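PDB 6Y43: angiopoietin-related protein 6 from Homo sapiens, which is an angiopoietin-like protein, probably a secreted growth factor, whose fibrinogen-like globe domain binds a calcium ion and may recognise partner molecules. Local coordinates for residues E96-L101 / A214-P219; K146-V151 / G169-A174; V183-G188 / A207-K212. All coordinates share one frame; numbering follows the deposited sequence.

Interaction 1 of 3, residues E96-L101 / A214-P219; sequences ELLVLL and AMLIRP
Glu96 to Leu100 pair with Ala214 to Arg218 as antiparallel neighbours in the central sheet of the fibrinogen-like globe. Six backbone hydrogen bonds join the strands, two each for the pairs Glu96-Arg218, Leu98-Leu216 and Leu100-Ala214. The straightest runs from Leu98 N to Leu216 O (2.8 Å, 175° at the hydrogen). CA-H...O contacts fill the places between, such as Ile217 CA to Glu96 O at 3.2 Å.

Apolar contacts lie on both faces of the sheet. On one, Leu97 CD1 meets Ile217 CG2 at 3.9 Å. On the other, Leu100 and Leu216 cross at about a right angle, with Leu216 CD1 3.7 Å from Leu100 CG. The chi2 of Leu216 (84°) places this CD1, which also lies 3.3 Å from Leu98 O. Trp48 and Val50 of strand 48-54 pack against this face.

The charged pair lies at the Glu96 end. Glu96 and Arg218 run side by side, but their salt bridge is long, 3.7 Å from OE1 to NH2, with the carboxylate and guanidinium planes 66° apart. Arg218 NH1 hydrogen-bonds to the backbone O of Glu44 and Gly46. A water links the pair: it donates to Glu96 OE1 and Pro219 O, and accepts from Arg218 NE at 2.9 Å, in the guanidinium plane.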
loop_
_atom_site.group_PDB
_atom_site.type_symbol
_atom_site.label_atom_id
_atom_site.label_comp_id
_atom_site.label_asym_id
_atom_site.label_seq_id
_atom_site.Cartn_x
_atom_site.Cartn_y
_atom_site.Cartn_z
ATOM N N GLU A 96 3.959 -0.892 11.768
ATOM C CA GLU A 96 3.256 -2.082 11.318
ATOM C C GLU A 96 2.592 -1.787 9.980
ATOM O O GLU A 96 2.012 -0.706 9.781
ATOM C CB GLU A 96 2.202 -2.503 12.338
ATOM C CG GLU A 96 1.422 -3.733 11.941
ATOM C CD GLU A 96 0.483 -4.211 13.027
ATOM O OE1 GLU A 96 0.322 -3.488 14.045
ATOM O OE2 GLU A 96 -0.102 -5.305 12.843
ATOM N N LEU A 97 2.696 -2.740 9.060
ATOM C CA LEU A 97 1.970 -2.702 7.802
ATOM C C LEU A 97 0.791 -3.649 7.865
ATOM O O LEU A 97 0.956 -4.819 8.236
ATOM C CB LEU A 97 2.879 -3.117 6.653
ATOM C CG LEU A 97 2.225 -3.329 5.298
ATOM C CD1 LEU A 97 1.814 -1.984 4.707
ATOM C CD2 LEU A 97 3.259 -3.967 4.376
ATOM N N LEU A 98 -0.386 -3.149 7.488
ATOM C CA LEU A 98 -1.595 -3.945 7.373
ATOM C C LEU A 98 -2.040 -3.934 5.920
ATOM O O LEU A 98 -2.109 -2.869 5.301
ATOM C CB LEU A 98 -2.703 -3.376 8.272
ATOM C CG LEU A 98 -4.075 -4.022 8.165
ATOM C CD1 LEU A 98 -4.048 -5.443 8.646
ATOM C CD2 LEU A 98 -5.071 -3.201 8.984
ATOM N N VAL A 99 -2.284 -5.113 5.357
ATOM C CA VAL A 99 -2.813 -5.237 4.005
ATOM C C VAL A 99 -4.217 -5.784 4.133
ATOM O O VAL A 99 -4.429 -6.816 4.779
ATOM C CB VAL A 99 -1.948 -6.147 3.114
ATOM C CG1 VAL A 99 -2.596 -6.325 1.779
ATOM C CG2 VAL A 99 -0.542 -5.558 2.944
ATOM N N LEU A 100 -5.170 -5.098 3.525
ATOM C CA LEU A 100 -6.574 -5.486 3.579
ATOM C C LEU A 100 -7.011 -5.862 2.172
ATOM O O LEU A 100 -6.779 -5.095 1.231
ATOM C CB LEU A 100 -7.432 -4.337 4.100
ATOM C CG LEU A 100 -7.138 -3.825 5.504
ATOM C CD1 LEU A 100 -8.055 -2.662 5.808
ATOM C CD2 LEU A 100 -7.335 -4.919 6.539
ATOM N N LEU A 101 -7.657 -7.021 2.032
ATOM C CA LEU A 101 -8.068 -7.545 0.742
ATOM C C LEU A 101 -9.531 -7.951 0.782
ATOM O O LEU A 101 -10.020 -8.436 1.806
ATOM C CB LEU A 101 -7.236 -8.772 0.365
ATOM C CG LEU A 101 -5.721 -8.631 0.527
ATOM C CD1 LEU A 101 -5.078 -9.986 0.387
ATOM C CD2 LEU A 101 -5.181 -7.651 -0.536
ATOM N N ALA A 214 -5.945 -2.638 -0.009
ATOM C CA ALA A 214 -5.367 -1.428 0.564
ATOM C C ALA A 214 -4.181 -1.795 1.433
ATOM O O ALA A 214 -4.100 -2.904 1.960
ATOM C CB ALA A 214 -6.389 -0.638 1.404
ATOM N N MET A 215 -3.248 -0.865 1.540
ATOM C CA MET A 215 -2.053 -0.992 2.353
ATOM C C MET A 215 -2.070 0.139 3.364
ATOM O O MET A 215 -2.282 1.304 2.993
ATOM C CB MET A 215 -0.785 -0.923 1.504
ATOM C CG MET A 215 -0.784 -1.916 0.358
ATOM S SD MET A 215 0.673 -1.805 -0.715
ATOM C CE MET A 215 1.984 -2.425 0.352
ATOM N N LEU A 216 -1.893 -0.194 4.641
ATOM C CA LEU A 216 -2.034 0.810 5.696
ATOM C C LEU A 216 -0.880 0.665 6.681
ATOM O O LEU A 216 -0.366 -0.428 6.885
ATOM C CB LEU A 216 -3.377 0.665 6.417
ATOM C CG LEU A 216 -4.622 0.454 5.526
ATOM C CD1 LEU A 216 -4.797 -0.985 5.150
ATOM C CD2 LEU A 216 -5.764 0.970 6.328
ATOM N N ILE A 217 -0.470 1.777 7.297
ATOM C CA ILE A 217 0.587 1.721 8.296
ATOM C C ILE A 217 0.185 2.456 9.572
ATOM O O ILE A 217 -0.676 3.338 9.583
ATOM C CB ILE A 217 1.917 2.279 7.743
ATOM C CG1 ILE A 217 1.743 3.741 7.341
ATOM C CG2 ILE A 217 2.391 1.414 6.602
ATOM C CD1 ILE A 217 3.064 4.384 6.910
ATOM N N ARG A 218 0.833 2.064 10.669
ATOM C CA ARG A 218 0.598 2.589 11.997
ATOM C C ARG A 218 1.891 2.442 12.770
ATOM O O ARG A 218 2.600 1.439 12.586
ATOM C CB ARG A 218 -0.535 1.817 12.677
ATOM C CG ARG A 218 -0.937 2.250 14.077
ATOM C CD ARG A 218 -2.194 1.484 14.485
ATOM N NE ARG A 218 -1.954 0.091 14.894
ATOM C CZ ARG A 218 -2.920 -0.723 15.321
ATOM N NH1 ARG A 218 -4.184 -0.309 15.396
ATOM N NH2 ARG A 218 -2.632 -1.970 15.660
ATOM N N PRO A 219 2.229 3.392 13.638
ATOM C CA PRO A 219 3.408 3.192 14.491
ATOM C C PRO A 219 3.290 1.895 15.278
ATOM O O PRO A 219 2.207 1.498 15.724
ATOM C CB PRO A 219 3.405 4.426 15.406
ATOM C CG PRO A 219 2.573 5.450 14.680
ATOM C CD PRO A 219 1.544 4.669 13.922
HETATM O O HOH W 1 0.649 -1.118 15.291
#

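Interaction 2 of 3, residues K146-V151 / G169-A174. With EDO (1,2-ethanediol), chain D.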
loop_
_atom_site.group_PDB
_atom_site.type_symbol
_atom_site.label_atom_id
_atom_site.label_comp_id
_atom_site.label_asym_id
_atom_site.label_seq_id
_atom_site.Cartn_x
_atom_site.Cartn_y
_atom_site.Cartn_z
ATOM N N LYS A 146 13.737 -6.061 -2.024
ATOM C CA LYS A 146 13.750 -5.813 -3.443
ATOM C C LYS A 146 13.585 -4.316 -3.713
ATOM O O LYS A 146 12.867 -3.624 -2.979
ATOM C CB LYS A 146 12.633 -6.583 -4.150
ATOM C CG LYS A 146 12.823 -8.116 -4.176
ATOM C CD LYS A 146 14.061 -8.535 -4.966
ATOM C CE LYS A 146 14.380 -9.985 -4.698
ATOM N NZ LYS A 146 15.663 -10.377 -5.378
ATOM N N PRO A 147 14.260 -3.803 -4.730
ATOM C CA PRO A 147 14.103 -2.398 -5.102
ATOM C C PRO A 147 12.764 -2.178 -5.777
ATOM O O PRO A 147 12.132 -3.111 -6.268
ATOM C CB PRO A 147 15.261 -2.158 -6.065
ATOM C CG PRO A 147 15.507 -3.488 -6.681
ATOM C CD PRO A 147 15.178 -4.518 -5.643
ATOM N N PHE A 148 12.329 -0.915 -5.785
ATOM C CA PHE A 148 11.092 -0.552 -6.460
ATOM C C PHE A 148 11.344 -0.353 -7.950
ATOM O O PHE A 148 12.210 0.435 -8.347
ATOM C CB PHE A 148 10.503 0.725 -5.840
ATOM C CG PHE A 148 9.024 0.895 -6.090
ATOM C CD1 PHE A 148 8.101 0.282 -5.265
ATOM C CD2 PHE A 148 8.568 1.704 -7.102
ATOM C CE1 PHE A 148 6.738 0.447 -5.471
ATOM C CE2 PHE A 148 7.204 1.878 -7.305
ATOM C CZ PHE A 148 6.300 1.242 -6.491
ATOM N N SER A 149 10.577 -1.072 -8.774
ATOM C CA SER A 149 10.664 -1.000 -10.224
ATOM C C SER A 149 9.414 -0.369 -10.831
ATOM O O SER A 149 8.287 -0.600 -10.368
ATOM C CB SER A 149 10.830 -2.400 -10.858
ATOM O OG SER A 149 12.104 -2.969 -10.653
ATOM N N THR A 150 9.621 0.381 -11.920
ATOM C CA THR A 150 8.551 0.767 -12.840
ATOM C C THR A 150 8.973 0.373 -14.258
ATOM O O THR A 150 10.087 -0.094 -14.480
ATOM C CB THR A 150 8.241 2.266 -12.757
ATOM O OG1 THR A 150 9.418 3.026 -13.057
ATOM C CG2 THR A 150 7.723 2.648 -11.377
ATOM N N VAL A 151 8.102 0.582 -15.251
ATOM C CA VAL A 151 8.402 0.016 -16.572
ATOM C C VAL A 151 9.718 0.549 -17.171
ATOM O O VAL A 151 10.457 -0.202 -17.833
ATOM C CB VAL A 151 7.196 0.227 -17.513
ATOM C CG1 VAL A 151 7.021 1.687 -17.850
ATOM C CG2 VAL A 151 7.380 -0.602 -18.782
ATOM N N GLY A 169 3.845 -0.284 -10.443
ATOM C CA GLY A 169 5.105 -0.003 -9.783
ATOM C C GLY A 169 5.154 -0.875 -8.540
ATOM O O GLY A 169 4.184 -0.941 -7.782
ATOM N N TRP A 170 6.271 -1.587 -8.352
ATOM C CA TRP A 170 6.298 -2.557 -7.264
ATOM C C TRP A 170 7.723 -3.014 -7.044
ATOM O O TRP A 170 8.592 -2.842 -7.904
ATOM C CB TRP A 170 5.404 -3.743 -7.602
ATOM C CG TRP A 170 4.899 -4.625 -6.474
ATOM C CD1 TRP A 170 5.203 -5.937 -6.275
ATOM C CD2 TRP A 170 3.947 -4.277 -5.454
ATOM N NE1 TRP A 170 4.517 -6.425 -5.197
ATOM C CE2 TRP A 170 3.741 -5.426 -4.666
ATOM C CE3 TRP A 170 3.264 -3.098 -5.123
ATOM C CZ2 TRP A 170 2.874 -5.440 -3.581
ATOM C CZ3 TRP A 170 2.403 -3.118 -4.048
ATOM C CH2 TRP A 170 2.220 -4.281 -3.283
ATOM N N TRP A 171 7.916 -3.666 -5.895
ATOM C CA TRP A 171 9.193 -4.274 -5.538
ATOM C C TRP A 171 9.269 -5.665 -6.174
ATOM O O TRP A 171 9.331 -6.703 -5.511
ATOM C CB TRP A 171 9.335 -4.324 -4.024
ATOM C CG TRP A 171 9.096 -2.991 -3.326
ATOM C CD1 TRP A 171 10.020 -2.009 -3.084
ATOM C CD2 TRP A 171 7.856 -2.505 -2.791
ATOM N NE1 TRP A 171 9.438 -0.957 -2.418
ATOM C CE2 TRP A 171 8.114 -1.242 -2.224
ATOM C CE3 TRP A 171 6.553 -3.024 -2.715
ATOM C CZ2 TRP A 171 7.121 -0.484 -1.602
ATOM C CZ3 TRP A 171 5.575 -2.258 -2.104
ATOM C CH2 TRP A 171 5.870 -1.005 -1.554
ATOM N N TYR A 172 9.178 -5.671 -7.498
ATOM C CA TYR A 172 9.102 -6.930 -8.228
ATOM C C TYR A 172 10.339 -7.792 -7.985
ATOM O O TYR A 172 11.470 -7.299 -7.884
ATOM C CB TYR A 172 8.900 -6.680 -9.735
ATOM C CG TYR A 172 7.497 -6.195 -10.119
ATOM C CD1 TYR A 172 6.371 -6.984 -9.910
ATOM C CD2 TYR A 172 7.311 -4.955 -10.717
ATOM C CE1 TYR A 172 5.112 -6.538 -10.252
ATOM C CE2 TYR A 172 6.058 -4.509 -11.066
ATOM C CZ TYR A 172 4.946 -5.327 -10.852
ATOM O OH TYR A 172 3.683 -4.863 -11.204
ATOM N N HIS A 173 10.087 -9.111 -7.916
ATOM C CA HIS A 173 11.098 -10.143 -7.758
ATOM C C HIS A 173 11.181 -10.846 -9.086
ATOM O O HIS A 173 11.763 -10.295 -10.048
ATOM C CB HIS A 173 10.699 -11.069 -6.596
ATOM C CG HIS A 173 11.761 -12.049 -6.194
ATOM N ND1 HIS A 173 11.903 -12.485 -4.896
ATOM C CD2 HIS A 173 12.712 -12.691 -6.914
ATOM C CE1 HIS A 173 12.910 -13.345 -4.829
ATOM N NE2 HIS A 173 13.414 -13.490 -6.042
ATOM N N ALA A 174 10.575 -12.026 -9.256
ATOM C CA ALA A 174 10.591 -12.743 -10.533
ATOM C C ALA A 174 9.346 -13.616 -10.738
ATOM O O ALA A 174 9.436 -14.841 -10.882
ATOM C CB ALA A 174 11.856 -13.598 -10.629
HETATM C C1 EDO D . 4.417 1.225 -14.138
HETATM O O1 EDO D . 5.579 0.412 -13.948
HETATM C C2 EDO D . 4.602 2.079 -15.396
HETATM O O2 EDO D . 5.739 2.938 -15.197
HETATM O O HOH W 2 12.061 -4.626 -8.464
#
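Ser149 and Trp170 form a single antiparallel bridge between two irregular segments, with Ser149 N to Trp170 O at 2.8 Å and Trp170 N to Ser149 O at 3.0 Å. The segments flank helix 162-166 in the calcium-binding part of the fibrinogen-like globe. The side chain of Ser149 is about 7 Å from the ion. Trp171 is the centre of an inverse gamma turn, closed by a weak hydrogen bond from Tyr172 N to Trp170 O.

Phe148 and Trp171 make a T-shaped stack. The Phe148 edge points at the indole face, the planes stand at 78°, and CD1 is 3.4 Å from Trp171 CE2. Trp170 N lies over one face of the Phe148 ring, toward the rim. The indole NE1 is hydrogen-bonded to Tyr125 O, which helps to fix the ring.

At the other end the Lys146 chain bends at chi2 (-64°), which turns CD. Further out, CE sits over the centre of the His173 ring in a CH-pi contact, 3.5 Å from the centroid. Lys146 NZ hydrogen-bonds to Ser157 OG, and His173 ND1 to Trp142 O. Ser149 OG is hydrogen-bonded to Arg155 N, between the calcium ligands Asp154 and Asp156 in the chain. A water link completes the contact: one water donates to Pro147 O and Tyr172 O, and accepts from Ser149 OG at 2.7 Å.

Interaction 3 of 3, residues V183-G188 / A207-K212; sequences VWHHGG and AYSLRK
Trp184, His185 and Gly188 meet Ser209, Tyr208 and Arg211 where two irregular loops of the fibrinogen-like globe come together, the second of which leads into strand 212-219. The contact is partly buried. It is loop packing, with direct hydrogen bonds at both ends and a water in the middle.

At one end the Trp184 indole reaches across to the backbone. NE1 donates to Arg211 O at 2.8 Å, with a nearly straight N-H...O angle of 172°. The oxygen lies in the indole plane, but the donor stands above the carbonyl plane of Arg211.

At the other end Ser209 N donates to Gly188 O at 2.9 Å. Gly188 CA lies over the face of the Tyr208 ring, 3.8 Å from its centroid, as a CH-pi contact. Gly188 CA also makes a CA-H...O contact with Ser209 O at 3.4 Å.

Ser209 lies between these ends. Its OG, set anti to its backbone N (chi1 -170°), comes to the edge of the His185 ring, 3.6 Å from CD2. A water bonds to this hydroxyl at 2.7 Å, and donates to His185 O (2.7 Å) and to Leu210 O (2.6 Å). The same water sits over one face of the Trp184 ring, toward its rim.

Around the contact, Asp196 OD1 is hydrogen-bonded to His185 NE2. The Trp104 ring meets that of Trp184, and its backbone N is hydrogen-bonded to Tyr208 OH. Arg211 and Lys212 form a classic beta bulge opposite Glu102, whose carboxylate makes salt bridges to both. The bulge leads the 207-212 loop into strand 212-219, which runs antiparallel beside strand 95-102.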
loop_
_atom_site.group_PDB
_atom_site.type_symbol
_atom_site.label_atom_id
_atom_site.label_comp_id
_atom_site.label_asym_id
_atom_site.label_seq_id
_atom_site.Cartn_x
_atom_site.Cartn_y
_atom_site.Cartn_z
ATOM N N VAL A 183 -3.382 -4.191 -12.577
ATOM C CA VAL A 183 -4.601 -3.819 -13.279
ATOM C C VAL A 183 -5.805 -4.221 -12.439
ATOM O O VAL A 183 -5.989 -5.404 -12.148
ATOM C CB VAL A 183 -4.667 -4.499 -14.650
ATOM C CG1 VAL A 183 -5.936 -4.045 -15.369
ATOM C CG2 VAL A 183 -3.431 -4.220 -15.462
ATOM N N TRP A 184 -6.631 -3.245 -12.059
ATOM C CA TRP A 184 -7.910 -3.526 -11.405
ATOM C C TRP A 184 -8.914 -3.935 -12.478
ATOM O O TRP A 184 -9.323 -3.114 -13.307
ATOM C CB TRP A 184 -8.402 -2.312 -10.620
ATOM C CG TRP A 184 -9.623 -2.586 -9.758
ATOM C CD1 TRP A 184 -9.636 -3.030 -8.471
ATOM C CD2 TRP A 184 -10.988 -2.448 -10.146
ATOM N NE1 TRP A 184 -10.926 -3.170 -8.028
ATOM C CE2 TRP A 184 -11.781 -2.829 -9.038
ATOM C CE3 TRP A 184 -11.620 -2.046 -11.321
ATOM C CZ2 TRP A 184 -13.186 -2.788 -9.063
ATOM C CZ3 TRP A 184 -13.009 -2.021 -11.352
ATOM C CH2 TRP A 184 -13.773 -2.402 -10.238
ATOM N N HIS A 185 -9.278 -5.203 -12.504
ATOM C CA HIS A 185 -10.288 -5.646 -13.454
ATOM C C HIS A 185 -11.677 -5.538 -12.825
ATOM O O HIS A 185 -11.827 -5.485 -11.611
ATOM C CB HIS A 185 -9.984 -7.062 -13.908
ATOM C CG HIS A 185 -8.682 -7.194 -14.634
ATOM N ND1 HIS A 185 -8.587 -7.075 -16.002
ATOM C CD2 HIS A 185 -7.421 -7.412 -14.189
ATOM C CE1 HIS A 185 -7.328 -7.228 -16.371
ATOM N NE2 HIS A 185 -6.602 -7.449 -15.291
ATOM N N HIS A 186 -12.701 -5.462 -13.679
ATOM C CA HIS A 186 -14.069 -5.272 -13.201
ATOM C C HIS A 186 -14.742 -6.586 -12.771
ATOM O O HIS A 186 -15.974 -6.659 -12.678
ATOM C CB HIS A 186 -14.889 -4.558 -14.279
ATOM C CG HIS A 186 -14.478 -3.132 -14.500
ATOM N ND1 HIS A 186 -15.109 -2.070 -13.886
ATOM C CD2 HIS A 186 -13.489 -2.593 -15.256
ATOM C CE1 HIS A 186 -14.534 -0.939 -14.259
ATOM N NE2 HIS A 186 -13.551 -1.227 -15.092
ATOM N N GLY A 187 -13.941 -7.588 -12.459
ATOM C CA GLY A 187 -14.394 -8.871 -11.953
ATOM C C GLY A 187 -13.155 -9.647 -11.571
ATOM O O GLY A 187 -12.031 -9.238 -11.868
ATOM N N GLY A 188 -13.369 -10.753 -10.863
ATOM C CA GLY A 188 -12.241 -11.520 -10.379
ATOM C C GLY A 188 -11.514 -12.246 -11.495
ATOM O O GLY A 188 -10.296 -12.456 -11.394
ATOM N N ALA A 207 -4.068 -15.615 -10.664
ATOM C CA ALA A 207 -4.916 -15.429 -11.837
ATOM C C ALA A 207 -6.181 -14.650 -11.514
ATOM O O ALA A 207 -7.072 -14.564 -12.359
ATOM C CB ALA A 207 -5.292 -16.783 -12.445
ATOM N N TYR A 208 -6.280 -14.110 -10.299
ATOM C CA TYR A 208 -7.459 -13.420 -9.798
ATOM C C TYR A 208 -7.175 -11.934 -9.691
ATOM O O TYR A 208 -6.033 -11.521 -9.517
ATOM C CB TYR A 208 -7.862 -13.968 -8.417
ATOM C CG TYR A 208 -9.265 -13.625 -7.950
ATOM C CD1 TYR A 208 -10.358 -14.409 -8.320
ATOM C CD2 TYR A 208 -9.491 -12.550 -7.108
ATOM C CE1 TYR A 208 -11.631 -14.110 -7.877
ATOM C CE2 TYR A 208 -10.780 -12.237 -6.667
ATOM C CZ TYR A 208 -11.830 -13.022 -7.055
ATOM O OH TYR A 208 -13.090 -12.697 -6.589
ATOM N N SER A 209 -8.226 -11.126 -9.786
ATOM C CA SER A 209 -8.128 -9.690 -9.549
ATOM C C SER A 209 -9.057 -9.314 -8.405
ATOM O O SER A 209 -10.279 -9.462 -8.518
ATOM C CB SER A 209 -8.492 -8.901 -10.805
ATOM O OG SER A 209 -8.159 -7.536 -10.626
ATOM N N LEU A 210 -8.487 -8.822 -7.313
ATOM C CA LEU A 210 -9.290 -8.566 -6.133
ATOM C C LEU A 210 -10.156 -7.322 -6.307
ATOM O O LEU A 210 -9.793 -6.374 -7.007
ATOM C CB LEU A 210 -8.391 -8.432 -4.915
ATOM C CG LEU A 210 -7.669 -9.718 -4.527
ATOM C CD1 LEU A 210 -6.428 -9.401 -3.685
ATOM C CD2 LEU A 210 -8.601 -10.677 -3.761
ATOM N N ARG A 211 -11.321 -7.345 -5.657
ATOM C CA ARG A 211 -12.248 -6.216 -5.748
ATOM C C ARG A 211 -11.731 -4.993 -4.996
ATOM O O ARG A 211 -11.891 -3.862 -5.457
ATOM C CB ARG A 211 -13.620 -6.618 -5.216
ATOM C CG ARG A 211 -14.618 -5.483 -5.271
ATOM C CD ARG A 211 -16.040 -5.994 -5.090
ATOM N NE ARG A 211 -16.312 -6.497 -3.749
ATOM C CZ ARG A 211 -17.423 -7.158 -3.408
ATOM N NH1 ARG A 211 -17.578 -7.571 -2.167
ATOM N NH2 ARG A 211 -18.382 -7.403 -4.307
ATOM N N LYS A 212 -11.178 -5.198 -3.806
ATOM C CA LYS A 212 -10.658 -4.113 -2.986
ATOM C C LYS A 212 -9.317 -4.550 -2.434
ATOM O O LYS A 212 -9.115 -5.716 -2.087
ATOM C CB LYS A 212 -11.601 -3.719 -1.850
ATOM C CG LYS A 212 -13.014 -3.473 -2.252
ATOM C CD LYS A 212 -13.626 -2.334 -1.398
ATOM C CE LYS A 212 -15.157 -2.349 -1.602
ATOM N NZ LYS A 212 -15.876 -2.739 -0.344
HETATM O O HOH W 3 -10.292 -6.351 -9.586
#

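How the interactions relate
From the N terminus, strand 95-102 comes first; its partner, strand 212-219, comes only near the C terminus. Interaction 1 therefore closes a loop of 112 residues, and the other two contacts are nested inside it. Interaction 2 closes first, around helix 162-166 and the calcium ligands Asp154, Asp156, Tyr158 and Gly160. Interaction 3 follows in series and joins 183-188 to the segment that leads into strand 212-219. Both nested contacts touch the sheet contact: Met215 SD packs on Trp170 CH2 at 3.9 Å, and Leu101 CD2 on Leu210 CD1 at 3.8 Å. Interactions 2 and 3 do not touch; their nearest atoms are about 7 Å apart. The central sheet thus links the two loop regions.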